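Local coordinates for protein SsfX3 (Streptomyces sp. SF2575, PDB 3SKV) that probably transfers a salicylyl group onto a tetracycline intermediate during antibiotic biosynthesis, using a GDSL/SGNH-type acyltransferase domain joined to a jelly-roll domain, at residues A[76-84]-A[158-166]. The protein carries 1 engineered substitution. Sequence-based numbering, arbitrary orientation.
Sequences VGRLAQTSG and WLPTLLQFR
Thr82 plugs into the bend that 159-163 makes before strand 164-172, gripping it with backbone and side chain together. Its N donates to Leu163 O at 3.0 Å, nearly straight at 162°, and its OG1 gives a proton to Pro160 O, 2.8 Å away, in the carbonyl plane and on a lone pair. With chi1 at 58°, OG1 stands between backbone N and carbonyl carbon, which puts it in line with that lone pair and sets CG2 beside the backbone N and O of Phe165. Threonine suits the place because its one branch bonds while the carbons pack against Leu159 CB and CD1; proline, lacking an amide proton, still offers its carbonyl.

The two glutamines pack mainly through their stems. Gln164 lays CG alongside the methyl of Ala80, 3.8 Å from CB, and its extended chain carries NE2 to within 3.3 Å of Gly77 O, over a residue with no side chain to obstruct it. Gln81 runs its CG past the Leu163 carbonyl, and its amide carbon CD reaches 4.0 Å from Leu162 O. Were Gln81 cut back to alanine, CB would still meet Leu163 O, but the Leu162-Leu163 backbone lined by CG and CD would probably lose its cover.

A water bridges Ala80 O and Phe165 O, while Pro59 also touches Thr82. Thr82, meeting two carbonyls of the bend, and this water thus tie the 76-84 loop to the start of strand 164-172 in the N-terminal domain, probably the jelly roll.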
ATOM      1  N   VAL A  76     -16.142   3.294   2.242  1.00 49.20           N
ATOM      2  CA  VAL A  76     -15.959   2.690   0.906  1.00 45.45           C
ATOM      3  C   VAL A  76     -14.906   3.355   0.001  1.00 46.60           C
ATOM      4  O   VAL A  76     -14.107   2.657  -0.631  1.00 44.39           O
ATOM      5  CB  VAL A  76     -17.318   2.388   0.223  1.00 48.89           C
ATOM      6  CG1 VAL A  76     -17.239   2.419  -1.301  1.00 47.81           C
ATOM      7  CG2 VAL A  76     -17.871   1.053   0.702  1.00 48.92           C
ATOM      8  N   GLY A  77     -14.887   4.688   0.012  1.00 43.22           N
ATOM      9  CA  GLY A  77     -13.970   5.532  -0.742  1.00 41.54           C
ATOM     10  C   GLY A  77     -12.514   5.167  -0.566  1.00 44.96           C
ATOM     11  O   GLY A  77     -11.738   5.247  -1.532  1.00 44.38           O
ATOM     12  N   ARG A  78     -12.148   4.734   0.670  1.00 40.82           N
ATOM     13  CA  ARG A  78     -10.796   4.300   1.061  1.00 40.21           C
ATOM     14  C   ARG A  78     -10.261   3.181   0.146  1.00 42.34           C
ATOM     15  O   ARG A  78      -9.065   3.159  -0.136  1.00 42.47           O
ATOM     16  CB  ARG A  78     -10.752   3.842   2.539  1.00 41.83           C
ATOM     17  CG  ARG A  78     -11.096   4.944   3.543  1.00 57.56           C
ATOM     18  CD  ARG A  78     -11.517   4.373   4.892  1.00 75.23           C
ATOM     19  NE  ARG A  78     -10.381   4.127   5.789  1.00 83.61           N
ATOM     20  CZ  ARG A  78     -10.328   4.519   7.060  1.00 92.71           C
ATOM     21  NH1 ARG A  78     -11.341   5.186   7.601  1.00 78.20           N
ATOM     22  NH2 ARG A  78      -9.259   4.249   7.800  1.00 76.10           N
ATOM     23  N   LEU A  79     -11.156   2.279  -0.337  1.00 36.49           N
ATOM     24  CA  LEU A  79     -10.815   1.174  -1.239  1.00 33.98           C
ATOM     25  C   LEU A  79     -10.316   1.649  -2.620  1.00 34.23           C
ATOM     26  O   LEU A  79      -9.551   0.917  -3.264  1.00 32.20           O
ATOM     27  CB  LEU A  79     -12.026   0.246  -1.421  1.00 34.37           C
ATOM     28  CG  LEU A  79     -12.350  -0.844  -0.367  1.00 40.30           C
ATOM     29  CD1 LEU A  79     -11.283  -1.012   0.709  1.00 40.60           C
ATOM     30  CD2 LEU A  79     -13.759  -0.717   0.157  1.00 42.74           C
ATOM     31  N   ALA A  80     -10.771   2.854  -3.075  1.00 28.54           N
ATOM     32  CA  ALA A  80     -10.398   3.462  -4.358  1.00 27.48           C
ATOM     33  C   ALA A  80      -9.212   4.419  -4.266  1.00 31.41           C
ATOM     34  O   ALA A  80      -8.795   4.987  -5.278  1.00 32.98           O
ATOM     35  CB  ALA A  80     -11.598   4.150  -5.015  1.00 28.68           C
ATOM     36  N   GLN A  81      -8.631   4.567  -3.087  1.00 27.76           N
ATOM     37  CA  GLN A  81      -7.436   5.405  -2.935  1.00 27.68           C
ATOM     38  C   GLN A  81      -6.274   4.622  -3.506  1.00 31.62           C
ATOM     39  O   GLN A  81      -6.086   3.447  -3.167  1.00 30.85           O
ATOM     40  CB  GLN A  81      -7.214   5.828  -1.494  1.00 29.83           C
ATOM     41  CG  GLN A  81      -8.173   6.942  -1.075  1.00 37.34           C
ATOM     42  CD  GLN A  81      -8.096   7.257   0.396  1.00 62.99           C
ATOM     43  OE1 GLN A  81      -7.157   6.863   1.110  1.00 55.30           O
ATOM     44  NE2 GLN A  81      -9.109   7.960   0.883  1.00 68.31           N
ATOM     45  N   THR A  82      -5.576   5.240  -4.462  1.00 27.78           N
ATOM     46  CA  THR A  82      -4.541   4.630  -5.302  1.00 26.24           C
ATOM     47  C   THR A  82      -3.148   4.393  -4.671  1.00 30.88           C
ATOM     48  O   THR A  82      -2.133   4.347  -5.381  1.00 29.02           O
ATOM     49  CB  THR A  82      -4.557   5.262  -6.668  1.00 24.86           C
ATOM     50  OG1 THR A  82      -4.351   6.657  -6.496  1.00 29.97           O
ATOM     51  CG2 THR A  82      -5.864   5.020  -7.400  1.00 24.05           C
ATOM     52  N   SER A  83      -3.137   4.143  -3.357  1.00 27.45           N
ATOM     53  CA  SER A  83      -1.949   3.870  -2.563  1.00 28.06           C
ATOM     54  C   SER A  83      -1.278   2.534  -2.964  1.00 30.19           C
ATOM     55  O   SER A  83      -1.897   1.460  -2.892  1.00 28.06           O
ATOM     56  CB  SER A  83      -2.319   3.870  -1.086  1.00 33.19           C
ATOM     57  OG  SER A  83      -1.165   4.171  -0.324  1.00 51.89           O
ATOM     58  N   GLY A  84      -0.031   2.636  -3.430  1.00 26.64           N
ATOM     59  CA  GLY A  84       0.751   1.493  -3.906  1.00 25.71           C
ATOM     60  C   GLY A  84       0.350   1.048  -5.306  1.00 24.84           C
ATOM     61  O   GLY A  84       0.826   0.025  -5.792  1.00 21.35           O
ATOM     62  N   TRP A 158       3.510   5.955 -10.517  1.00 21.62           N
ATOM     63  CA  TRP A 158       3.098   5.631  -9.158  1.00 21.22           C
ATOM     64  C   TRP A 158       2.059   6.638  -8.759  1.00 25.77           C
ATOM     65  O   TRP A 158       2.352   7.819  -8.530  1.00 27.51           O
ATOM     66  CB  TRP A 158       4.280   5.686  -8.207  1.00 20.88           C
ATOM     67  CG  TRP A 158       5.169   4.510  -8.335  1.00 22.48           C
ATOM     68  CD1 TRP A 158       6.027   4.228  -9.359  1.00 25.27           C
ATOM     69  CD2 TRP A 158       5.374   3.497  -7.344  1.00 23.02           C
ATOM     70  NE1 TRP A 158       6.720   3.064  -9.087  1.00 25.34           N
ATOM     71  CE2 TRP A 158       6.338   2.595  -7.859  1.00 26.93           C
ATOM     72  CE3 TRP A 158       4.794   3.233  -6.093  1.00 23.99           C
ATOM     73  CZ2 TRP A 158       6.747   1.465  -7.160  1.00 26.45           C
ATOM     74  CZ3 TRP A 158       5.157   2.081  -5.433  1.00 25.95           C
ATOM     75  CH2 TRP A 158       6.145   1.226  -5.947  1.00 26.99           C
ATOM     76  N   LEU A 159       0.839   6.173  -8.714  1.00 22.38           N
ATOM     77  CA  LEU A 159      -0.359   6.961  -8.439  1.00 22.56           C
ATOM     78  C   LEU A 159      -0.374   7.536  -7.014  1.00 30.73           C
ATOM     79  O   LEU A 159       0.269   6.955  -6.135  1.00 29.99           O
ATOM     80  CB  LEU A 159      -1.613   6.099  -8.742  1.00 21.06           C
ATOM     81  CG  LEU A 159      -1.717   5.452 -10.170  1.00 22.96           C
ATOM     82  CD1 LEU A 159      -3.161   5.031 -10.467  1.00 22.59           C
ATOM     83  CD2 LEU A 159      -1.270   6.431 -11.278  1.00 21.09           C
ATOM     84  N   PRO A 160      -1.057   8.692  -6.788  1.00 30.87           N
ATOM     85  CA  PRO A 160      -1.090   9.294  -5.445  1.00 31.62           C
ATOM     86  C   PRO A 160      -1.624   8.378  -4.346  1.00 36.58           C
ATOM     87  O   PRO A 160      -2.512   7.563  -4.570  1.00 35.35           O
ATOM     88  CB  PRO A 160      -1.951  10.553  -5.644  1.00 33.54           C
ATOM     89  CG  PRO A 160      -2.781  10.241  -6.845  1.00 37.23           C
ATOM     90  CD  PRO A 160      -1.843   9.511  -7.740  1.00 32.40           C
ATOM     91  N   THR A 161      -1.065   8.550  -3.152  1.00 35.85           N
ATOM     92  CA  THR A 161      -1.301   7.737  -1.964  1.00 37.52           C
ATOM     93  C   THR A 161      -2.554   7.974  -1.126  1.00 46.20           C
ATOM     94  O   THR A 161      -3.080   7.008  -0.565  1.00 48.70           O
ATOM     95  CB  THR A 161      -0.023   7.630  -1.113  1.00 42.71           C
ATOM     96  OG1 THR A 161       0.520   8.934  -0.918  1.00 49.75           O
ATOM     97  CG2 THR A 161       1.033   6.726  -1.742  1.00 35.18           C
ATOM     98  N   LEU A 162      -3.025   9.215  -0.991  1.00 43.46           N
ATOM     99  CA  LEU A 162      -4.199   9.485  -0.142  1.00 44.97           C
ATOM    100  C   LEU A 162      -5.404  10.028  -0.935  1.00 46.55           C
ATOM    101  O   LEU A 162      -6.267  10.729  -0.378  1.00 49.26           O
ATOM    102  CB  LEU A 162      -3.779  10.456   0.990  1.00 47.47           C
ATOM    103  CG  LEU A 162      -2.572   9.999   1.835  1.00 53.79           C
ATOM    104  CD1 LEU A 162      -1.792  11.190   2.413  1.00 55.12           C
ATOM    105  CD2 LEU A 162      -2.983   8.956   2.869  1.00 57.77           C
ATOM    106  N   LEU A 163      -5.465   9.677  -2.230  1.00 36.78           N
ATOM    107  CA  LEU A 163      -6.445  10.176  -3.169  1.00 35.51           C
ATOM    108  C   LEU A 163      -7.028   9.089  -4.038  1.00 35.93           C
ATOM    109  O   LEU A 163      -6.358   8.107  -4.346  1.00 34.05           O
ATOM    110  CB  LEU A 163      -5.673  11.105  -4.123  1.00 36.13           C
ATOM    111  CG  LEU A 163      -5.690  12.637  -3.983  1.00 42.74           C
ATOM    112  CD1 LEU A 163      -5.487  13.116  -2.567  1.00 44.29           C
ATOM    113  CD2 LEU A 163      -4.599  13.222  -4.838  1.00 43.52           C
ATOM    114  N   GLN A 164      -8.226   9.339  -4.560  1.00 31.49           N
ATOM    115  CA  GLN A 164      -8.830   8.496  -5.585  1.00 29.73           C
ATOM    116  C   GLN A 164      -8.347   9.113  -6.913  1.00 33.41           C
ATOM    117  O   GLN A 164      -8.442  10.322  -7.102  1.00 35.72           O
ATOM    118  CB  GLN A 164     -10.356   8.518  -5.504  1.00 30.90           C
ATOM    119  CG  GLN A 164     -10.897   7.840  -4.265  1.00 36.10           C
ATOM    120  CD  GLN A 164     -12.405   7.916  -4.188  1.00 48.07           C
ATOM    121  OE1 GLN A 164     -13.128   7.884  -5.193  1.00 39.85           O
ATOM    122  NE2 GLN A 164     -12.919   7.938  -2.977  1.00 36.48           N
ATOM    123  N   PHE A 165      -7.763   8.319  -7.777  1.00 29.12           N
ATOM    124  CA  PHE A 165      -7.214   8.804  -9.052  1.00 28.79           C
ATOM    125  C   PHE A 165      -7.874   8.064 -10.212  1.00 34.12           C
ATOM    126  O   PHE A 165      -7.854   6.840 -10.224  1.00 34.91           O
ATOM    127  CB  PHE A 165      -5.693   8.573  -9.076  1.00 28.72           C
ATOM    128  CG  PHE A 165      -4.967   9.127 -10.283  1.00 28.03           C
ATOM    129  CD1 PHE A 165      -4.440  10.418 -10.267  1.00 28.89           C
ATOM    130  CD2 PHE A 165      -4.744   8.330 -11.405  1.00 26.96           C
ATOM    131  CE1 PHE A 165      -3.739  10.913 -11.360  1.00 29.82           C
ATOM    132  CE2 PHE A 165      -4.056   8.828 -12.508  1.00 30.09           C
ATOM    133  CZ  PHE A 165      -3.537  10.108 -12.474  1.00 29.88           C
ATOM    134  N   ARG A 166      -8.469   8.794 -11.165  1.00 28.64           N
ATOM    135  CA  ARG A 166      -9.146   8.210 -12.338  1.00 27.90           C
ATOM    136  C   ARG A 166      -8.434   8.684 -13.596  1.00 31.79           C
ATOM    137  O   ARG A 166      -7.891   9.784 -13.593  1.00 32.34           O
ATOM    138  CB  ARG A 166     -10.656   8.596 -12.392  1.00 31.08           C
ATOM    139  CG  ARG A 166     -11.330   8.545 -11.033  1.00 48.03           C
ATOM    140  CD  ARG A 166     -12.828   8.387 -11.046  1.00 62.34           C
ATOM    141  NE  ARG A 166     -13.352   8.520  -9.681  1.00 70.51           N
ATOM    142  CZ  ARG A 166     -13.970   9.599  -9.203  1.00 84.22           C
ATOM    143  NH1 ARG A 166     -14.147  10.666  -9.971  1.00 77.36           N
ATOM    144  NH2 ARG A 166     -14.417   9.615  -7.954  1.00 69.34           N
TER
HETATM  145  O   HOH W   1      -9.410   5.621  -7.940  1.00 29.84           O
HETATM  146  O   HOH W   2       1.402   4.505  -5.622  1.00 26.10           O